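ABC transporter, periplasmic substrate-binding protein (Thermotoga maritima, PDB 2HPG) probably captures a small solute in the periplasm and delivers it to a TRAP-type (tripartite ATP-independent periplasmic) membrane transporter. Local coordinates at residues G165-G177 and F294-G306. Numbering follows the deposited sequence.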
ATOM      1  N   GLY A 165     -11.508   2.694   2.836  1.00 19.87           N
ATOM      2  CA  GLY A 165     -12.631   3.557   2.475  1.00 20.62           C
ATOM      3  C   GLY A 165     -12.534   4.278   1.144  1.00 21.29           C
ATOM      4  O   GLY A 165     -13.558   4.705   0.612  1.00 22.96           O
ATOM      5  N   ALA A 166     -11.336   4.432   0.598  1.00 20.85           N
ATOM      6  CA  ALA A 166     -11.150   5.241  -0.617  1.00 21.13           C
ATOM      7  C   ALA A 166     -11.737   4.550  -1.851  1.00 21.54           C
ATOM      8  O   ALA A 166     -11.838   3.314  -1.895  1.00 21.19           O
ATOM      9  CB  ALA A 166      -9.646   5.563  -0.832  1.00 21.19           C
ATOM     10  N   PRO A 167     -12.148   5.345  -2.861  1.00 21.42           N
ATOM     11  CA  PRO A 167     -12.707   4.804  -4.092  1.00 21.16           C
ATOM     12  C   PRO A 167     -11.903   3.717  -4.812  1.00 20.54           C
ATOM     13  O   PRO A 167     -12.513   2.800  -5.316  1.00 21.99           O
ATOM     14  CB  PRO A 167     -12.837   6.050  -4.995  1.00 21.14           C
ATOM     15  CG  PRO A 167     -12.994   7.157  -4.065  1.00 20.74           C
ATOM     16  CD  PRO A 167     -12.160   6.824  -2.875  1.00 21.55           C
ATOM     17  N   ALA A 168     -10.575   3.811  -4.894  1.00 20.75           N
ATOM     18  CA  ALA A 168      -9.802   2.765  -5.573  1.00 19.65           C
ATOM     19  C   ALA A 168     -10.103   1.373  -4.999  1.00 19.13           C
ATOM     20  O   ALA A 168     -10.276   0.410  -5.740  1.00 19.14           O
ATOM     21  CB  ALA A 168      -8.312   3.060  -5.515  1.00 19.62           C
ATOM     22  N   TRP A 169     -10.191   1.282  -3.680  1.00 18.84           N
ATOM     23  CA  TRP A 169     -10.544   0.024  -3.010  1.00 18.32           C
ATOM     24  C   TRP A 169     -12.002  -0.381  -3.193  1.00 18.02           C
ATOM     25  O   TRP A 169     -12.302  -1.521  -3.561  1.00 16.78           O
ATOM     26  CB  TRP A 169     -10.319   0.147  -1.515  1.00 17.69           C
ATOM     27  CG  TRP A 169      -8.981   0.617  -1.060  1.00 17.31           C
ATOM     28  CD1 TRP A 169      -8.654   1.889  -0.705  1.00 17.61           C
ATOM     29  CD2 TRP A 169      -7.816  -0.192  -0.766  1.00 16.00           C
ATOM     30  NE1 TRP A 169      -7.356   1.934  -0.243  1.00 16.84           N
ATOM     31  CE2 TRP A 169      -6.821   0.675  -0.280  1.00 16.32           C
ATOM     32  CE3 TRP A 169      -7.526  -1.557  -0.883  1.00 16.11           C
ATOM     33  CZ2 TRP A 169      -5.544   0.225   0.107  1.00 17.67           C
ATOM     34  CZ3 TRP A 169      -6.271  -2.010  -0.493  1.00 16.79           C
ATOM     35  CH2 TRP A 169      -5.287  -1.115  -0.018  1.00 17.59           C
ATOM     36  N   GLN A 170     -12.909   0.550  -2.894  1.00 18.38           N
ATOM     37  CA  GLN A 170     -14.341   0.268  -2.916  1.00 18.94           C
ATOM     38  C   GLN A 170     -14.784  -0.183  -4.300  1.00 19.95           C
ATOM     39  O   GLN A 170     -15.461  -1.205  -4.448  1.00 20.52           O
ATOM     40  CB  GLN A 170     -15.149   1.485  -2.462  1.00 18.20           C
ATOM     41  CG  GLN A 170     -14.886   1.943  -1.036  1.00 17.53           C
ATOM     42  CD  GLN A 170     -15.530   1.083   0.003  1.00 17.03           C
ATOM     43  OE1 GLN A 170     -16.733   0.887  -0.033  1.00 18.48           O
ATOM     44  NE2 GLN A 170     -14.741   0.589   0.965  1.00 15.22           N
ATOM     45  N   GLU A 171     -14.391   0.571  -5.315  1.00 21.45           N
ATOM     46  CA  GLU A 171     -14.785   0.282  -6.700  1.00 21.92           C
ATOM     47  C   GLU A 171     -14.162  -0.994  -7.220  1.00 21.80           C
ATOM     48  O   GLU A 171     -14.793  -1.713  -7.965  1.00 22.02           O
ATOM     49  CB  GLU A 171     -14.368   1.431  -7.614  1.00 22.95           C
ATOM     50  CG  GLU A 171     -15.064   2.734  -7.294  1.00 26.51           C
ATOM     51  CD  GLU A 171     -16.517   2.736  -7.690  1.00 30.68           C
ATOM     52  OE1 GLU A 171     -16.908   1.908  -8.553  1.00 31.35           O
ATOM     53  OE2 GLU A 171     -17.275   3.568  -7.126  1.00 35.59           O
ATOM     54  N   SER A 172     -12.916  -1.257  -6.835  1.00 21.72           N
ATOM     55  CA  SER A 172     -12.245  -2.510  -7.165  1.00 21.79           C
ATOM     56  C   SER A 172     -12.998  -3.738  -6.619  1.00 21.97           C
ATOM     57  O   SER A 172     -13.319  -4.659  -7.376  1.00 21.92           O
ATOM     58  CB  SER A 172     -10.814  -2.490  -6.631  1.00 21.97           C
ATOM     59  OG  SER A 172     -10.007  -1.622  -7.407  1.00 20.90           O
ATOM     60  N   ILE A 173     -13.280  -3.740  -5.318  1.00 21.79           N
ATOM     61  CA  ILE A 173     -13.967  -4.866  -4.678  1.00 21.75           C
ATOM     62  C   ILE A 173     -15.385  -5.034  -5.199  1.00 22.50           C
ATOM     63  O   ILE A 173     -15.881  -6.171  -5.372  1.00 22.77           O
ATOM     64  CB  ILE A 173     -13.971  -4.729  -3.135  1.00 21.56           C
ATOM     65  CG1 ILE A 173     -12.542  -4.863  -2.582  1.00 20.30           C
ATOM     66  CG2 ILE A 173     -14.879  -5.761  -2.497  1.00 20.58           C
ATOM     67  CD1 ILE A 173     -11.769  -6.065  -3.100  1.00 19.41           C
ATOM     68  N   ARG A 174     -16.037  -3.910  -5.473  1.00 22.70           N
ATOM     69  CA  ARG A 174     -17.347  -3.932  -6.142  1.00 23.27           C
ATOM     70  C   ARG A 174     -17.282  -4.553  -7.541  1.00 22.77           C
ATOM     71  O   ARG A 174     -18.129  -5.345  -7.905  1.00 22.48           O
ATOM     72  CB  ARG A 174     -17.937  -2.522  -6.212  1.00 23.04           C
ATOM     73  CG  ARG A 174     -19.344  -2.465  -6.743  1.00 23.51           C
ATOM     74  CD  ARG A 174     -19.875  -1.048  -6.653  1.00 25.75           C
ATOM     75  NE  ARG A 174     -21.147  -0.861  -7.356  1.00 30.22           N
ATOM     76  CZ  ARG A 174     -21.268  -0.627  -8.668  1.00 31.66           C
ATOM     77  NH1 ARG A 174     -20.201  -0.588  -9.453  1.00 32.95           N
ATOM     78  NH2 ARG A 174     -22.477  -0.440  -9.211  1.00 30.85           N
ATOM     79  N   SER A 175     -16.275  -4.198  -8.324  1.00 22.84           N
ATOM     80  CA  SER A 175     -16.157  -4.727  -9.676  1.00 23.42           C
ATOM     81  C   SER A 175     -15.855  -6.238  -9.707  1.00 23.56           C
ATOM     82  O   SER A 175     -16.259  -6.931 -10.646  1.00 23.57           O
ATOM     83  CB  SER A 175     -15.084  -3.970 -10.449  1.00 23.92           C
ATOM     84  OG  SER A 175     -13.804  -4.422 -10.053  1.00 26.27           O
ATOM     85  N   LEU A 176     -15.150  -6.742  -8.687  1.00 23.38           N
ATOM     86  CA  LEU A 176     -14.865  -8.189  -8.559  1.00 22.88           C
ATOM     87  C   LEU A 176     -16.102  -9.015  -8.228  1.00 22.94           C
ATOM     88  O   LEU A 176     -16.146 -10.212  -8.510  1.00 23.71           O
ATOM     89  CB  LEU A 176     -13.793  -8.436  -7.500  1.00 22.50           C
ATOM     90  CG  LEU A 176     -12.418  -7.869  -7.830  1.00 22.62           C
ATOM     91  CD1 LEU A 176     -11.363  -8.313  -6.809  1.00 21.97           C
ATOM     92  CD2 LEU A 176     -12.008  -8.246  -9.232  1.00 20.87           C
ATOM     93  N   GLY A 177     -17.097  -8.384  -7.620  1.00 22.96           N
ATOM     94  CA  GLY A 177     -18.423  -8.994  -7.445  1.00 22.25           C
ATOM     95  C   GLY A 177     -19.042  -8.850  -6.077  1.00 22.27           C
ATOM     96  O   GLY A 177     -20.170  -9.298  -5.857  1.00 21.82           O
ATOM     97  N   PHE A 294     -11.242 -12.860 -12.697  1.00 25.24           N
ATOM     98  CA  PHE A 294     -11.183 -11.722 -11.763  1.00 25.41           C
ATOM     99  C   PHE A 294     -10.506 -10.528 -12.433  1.00 25.89           C
ATOM    100  O   PHE A 294     -10.981  -9.397 -12.321  1.00 25.68           O
ATOM    101  CB  PHE A 294     -10.459 -12.110 -10.469  1.00 25.08           C
ATOM    102  CG  PHE A 294     -11.309 -12.893  -9.516  1.00 24.64           C
ATOM    103  CD1 PHE A 294     -12.249 -12.265  -8.733  1.00 24.86           C
ATOM    104  CD2 PHE A 294     -11.160 -14.268  -9.395  1.00 25.92           C
ATOM    105  CE1 PHE A 294     -13.043 -12.987  -7.854  1.00 25.84           C
ATOM    106  CE2 PHE A 294     -11.936 -14.996  -8.503  1.00 24.40           C
ATOM    107  CZ  PHE A 294     -12.881 -14.356  -7.735  1.00 25.42           C
HETATM  108  N   MSE A 295      -9.414 -10.786 -13.138  1.00 26.70           N
HETATM  109  CA  MSE A 295      -8.731  -9.739 -13.879  1.00 28.17           C
HETATM  110  C   MSE A 295      -9.669  -9.079 -14.878  1.00 28.27           C
HETATM  111  O   MSE A 295      -9.643  -7.857 -15.046  1.00 27.56           O
HETATM  112  CB  MSE A 295      -7.500 -10.295 -14.571  1.00 28.26           C
HETATM  113  CG  MSE A 295      -6.410 -10.651 -13.595  1.00 29.49           C
HETATM  114 SE   MSE A 295      -4.866 -11.531 -14.309  0.75 31.79          SE
HETATM  115  CE  MSE A 295      -4.284 -12.455 -12.687  1.00 30.83           C
ATOM    116  N   GLU A 296     -10.518  -9.883 -15.522  1.00 28.79           N
ATOM    117  CA  GLU A 296     -11.470  -9.370 -16.503  1.00 29.39           C
ATOM    118  C   GLU A 296     -12.550  -8.510 -15.823  1.00 28.93           C
ATOM    119  O   GLU A 296     -12.913  -7.458 -16.328  1.00 27.95           O
ATOM    120  CB  GLU A 296     -12.060 -10.528 -17.347  1.00 29.73           C
ATOM    121  CG  GLU A 296     -11.017 -11.159 -18.301  1.00 31.54           C
ATOM    122  CD  GLU A 296     -11.487 -12.445 -19.011  1.00 33.52           C
ATOM    123  OE1 GLU A 296     -12.661 -12.847 -18.833  1.00 39.73           O
ATOM    124  OE2 GLU A 296     -10.672 -13.070 -19.752  1.00 38.00           O
ATOM    125  N   LYS A 297     -13.043  -8.942 -14.668  1.00 28.50           N
ATOM    126  CA  LYS A 297     -13.974  -8.131 -13.892  1.00 28.71           C
ATOM    127  C   LYS A 297     -13.324  -6.832 -13.402  1.00 28.36           C
ATOM    128  O   LYS A 297     -13.976  -5.803 -13.375  1.00 28.50           O
ATOM    129  CB  LYS A 297     -14.506  -8.905 -12.684  1.00 28.73           C
ATOM    130  CG  LYS A 297     -15.460 -10.014 -13.006  1.00 29.82           C
ATOM    131  CD  LYS A 297     -16.810  -9.487 -13.418  1.00 31.51           C
ATOM    132  CE  LYS A 297     -17.799 -10.625 -13.575  1.00 33.34           C
ATOM    133  NZ  LYS A 297     -18.896 -10.302 -14.544  1.00 35.15           N
ATOM    134  N   ALA A 298     -12.047  -6.887 -13.028  1.00 28.35           N
ATOM    135  CA  ALA A 298     -11.334  -5.720 -12.497  1.00 28.74           C
ATOM    136  C   ALA A 298     -11.311  -4.515 -13.453  1.00 29.19           C
ATOM    137  O   ALA A 298     -11.379  -3.367 -13.004  1.00 29.26           O
ATOM    138  CB  ALA A 298      -9.904  -6.100 -12.095  1.00 27.85           C
ATOM    139  N   LYS A 299     -11.226  -4.779 -14.757  1.00 30.04           N
ATOM    140  CA  LYS A 299     -11.186  -3.722 -15.785  1.00 30.35           C
ATOM    141  C   LYS A 299     -12.311  -2.702 -15.641  1.00 30.30           C
ATOM    142  O   LYS A 299     -12.119  -1.527 -15.916  1.00 31.00           O
ATOM    143  CB  LYS A 299     -11.201  -4.320 -17.205  1.00 31.01           C
ATOM    144  CG  LYS A 299      -9.953  -5.164 -17.560  1.00 33.28           C
ATOM    145  CD  LYS A 299      -8.670  -4.307 -17.708  1.00 35.54           C
ATOM    146  CE  LYS A 299      -7.554  -5.045 -18.483  1.00 35.21           C
ATOM    147  NZ  LYS A 299      -6.623  -4.113 -19.215  1.00 36.50           N
ATOM    148  N   GLN A 300     -13.480  -3.134 -15.187  1.00 30.54           N
ATOM    149  CA  GLN A 300     -14.610  -2.218 -15.008  1.00 30.18           C
ATOM    150  C   GLN A 300     -14.394  -1.148 -13.906  1.00 29.96           C
ATOM    151  O   GLN A 300     -15.013  -0.084 -13.940  1.00 30.04           O
ATOM    152  CB  GLN A 300     -15.889  -3.012 -14.725  1.00 30.30           C
ATOM    153  CG  GLN A 300     -17.197  -2.199 -14.823  1.00 31.74           C
ATOM    154  CD  GLN A 300     -17.395  -1.542 -16.192  1.00 34.10           C
ATOM    155  OE1 GLN A 300     -17.190  -2.169 -17.234  1.00 35.85           O
ATOM    156  NE2 GLN A 300     -17.784  -0.272 -16.188  1.00 34.47           N
ATOM    157  N   ALA A 301     -13.549  -1.435 -12.921  1.00 29.79           N
ATOM    158  CA  ALA A 301     -13.176  -0.427 -11.929  1.00 29.57           C
ATOM    159  C   ALA A 301     -12.313   0.658 -12.579  1.00 29.34           C
ATOM    160  O   ALA A 301     -12.475   1.839 -12.297  1.00 29.87           O
ATOM    161  CB  ALA A 301     -12.438  -1.074 -10.755  1.00 29.69           C
ATOM    162  N   TYR A 302     -11.411   0.254 -13.463  1.00 28.86           N
ATOM    163  CA  TYR A 302     -10.569   1.203 -14.182  1.00 29.09           C
ATOM    164  C   TYR A 302     -11.451   2.163 -15.005  1.00 30.14           C
ATOM    165  O   TYR A 302     -11.246   3.389 -14.993  1.00 30.86           O
ATOM    166  CB  TYR A 302      -9.565   0.486 -15.076  1.00 27.29           C
ATOM    167  CG  TYR A 302      -8.455  -0.230 -14.326  1.00 26.67           C
ATOM    168  CD1 TYR A 302      -7.157   0.247 -14.336  1.00 24.70           C
ATOM    169  CD2 TYR A 302      -8.710  -1.395 -13.605  1.00 26.32           C
ATOM    170  CE1 TYR A 302      -6.135  -0.414 -13.645  1.00 25.20           C
ATOM    171  CE2 TYR A 302      -7.700  -2.051 -12.912  1.00 24.64           C
ATOM    172  CZ  TYR A 302      -6.421  -1.551 -12.927  1.00 24.09           C
ATOM    173  OH  TYR A 302      -5.428  -2.213 -12.241  1.00 23.66           O
ATOM    174  N   LYS A 303     -12.463   1.609 -15.665  1.00 30.62           N
ATOM    175  CA  LYS A 303     -13.397   2.402 -16.456  1.00 31.39           C
ATOM    176  C   LYS A 303     -14.307   3.285 -15.601  1.00 31.59           C
ATOM    177  O   LYS A 303     -14.511   4.451 -15.922  1.00 31.69           O
ATOM    178  CB  LYS A 303     -14.229   1.469 -17.341  1.00 31.65           C
ATOM    179  CG  LYS A 303     -13.412   0.833 -18.487  1.00 32.87           C
ATOM    180  CD  LYS A 303     -14.149  -0.315 -19.223  1.00 34.26           C
ATOM    181  CE  LYS A 303     -15.673  -0.136 -19.267  1.00 36.81           C
ATOM    182  NZ  LYS A 303     -16.122   1.194 -19.788  1.00 39.41           N
ATOM    183  N   ASN A 304     -14.856   2.745 -14.515  1.00 31.29           N
ATOM    184  CA  ASN A 304     -15.732   3.531 -13.650  1.00 31.42           C
ATOM    185  C   ASN A 304     -15.053   4.768 -13.032  1.00 31.21           C
ATOM    186  O   ASN A 304     -15.707   5.789 -12.777  1.00 30.59           O
ATOM    187  CB  ASN A 304     -16.335   2.657 -12.548  1.00 31.35           C
ATOM    188  CG  ASN A 304     -17.346   1.661 -13.081  1.00 32.89           C
ATOM    189  OD1 ASN A 304     -17.543   1.555 -14.298  1.00 33.38           O
ATOM    190  ND2 ASN A 304     -17.995   0.914 -12.170  1.00 32.67           N
ATOM    191  N   LEU A 305     -13.750   4.671 -12.800  1.00 31.20           N
ATOM    192  CA  LEU A 305     -12.999   5.749 -12.186  1.00 31.18           C
ATOM    193  C   LEU A 305     -12.281   6.628 -13.196  1.00 31.27           C
ATOM    194  O   LEU A 305     -11.820   7.687 -12.827  1.00 31.63           O
ATOM    195  CB  LEU A 305     -11.991   5.203 -11.157  1.00 30.86           C
ATOM    196  CG  LEU A 305     -12.616   4.646  -9.872  1.00 29.88           C
ATOM    197  CD1 LEU A 305     -11.562   4.068  -8.939  1.00 28.02           C
ATOM    198  CD2 LEU A 305     -13.423   5.725  -9.158  1.00 29.92           C
ATOM    199  N   GLY A 306     -12.169   6.186 -14.444  1.00 31.61           N
ATOM    200  CA  GLY A 306     -11.490   6.952 -15.486  1.00 31.60           C
ATOM    201  C   GLY A 306      -9.982   6.810 -15.482  1.00 32.02           C
ATOM    202  O   GLY A 306      -9.264   7.784 -15.761  1.00 32.35           O
TER
HETATM  203  O   HOH W   1     -17.097  -0.337  -9.483  1.00 31.94           O
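Glu171 reaches over the C-terminal turn of helix 291-305, and each level of its side chain meets something different. Its CB lies 4.1 Å from Leu305 CD1, and CG rests 3.9 Å from Leu305 CD2. The chain then bends (chi2 -72°), turning the carboxylate toward Asn304, whose amide plane stands 74° from it. One water joins the segments, donating to Glu171 O and accepting from Asn304 ND2 and, in the guanidinium plane, from Arg174 NH1; its approach to Glu171 OE1 is implausibly short and doubtful. Gln300 NE2 gives Asn304 OD1 a 2.6 Å hydrogen bond and, with the water on ND2, helps set the rotation of that amide. Within this solute-binding protein of the DctP family, helix 167-176 is sandwiched between strand 218-234, touched by Ile173 and Trp169, and the late helix 291-305. The axes of the two segments come within 7.6 Å at closest approach, with an angle of 139° between their directions and no direct hydrogen bond across. Small residues permit this closeness: Ala301 CB sits 3.7 Å from Glu171 O and equally near Ser175 OG. That hydroxyl is turned back to bond Ser172 O, which also accepts from Leu176 N. At the far end, Leu176 CD2 packs 3.5 Å from Phe294 O and approaches the edge of the Phe294 ring, while Lys297 lays CB against Ser175 O and bends, keeping CD near it; only the chain's end leads away.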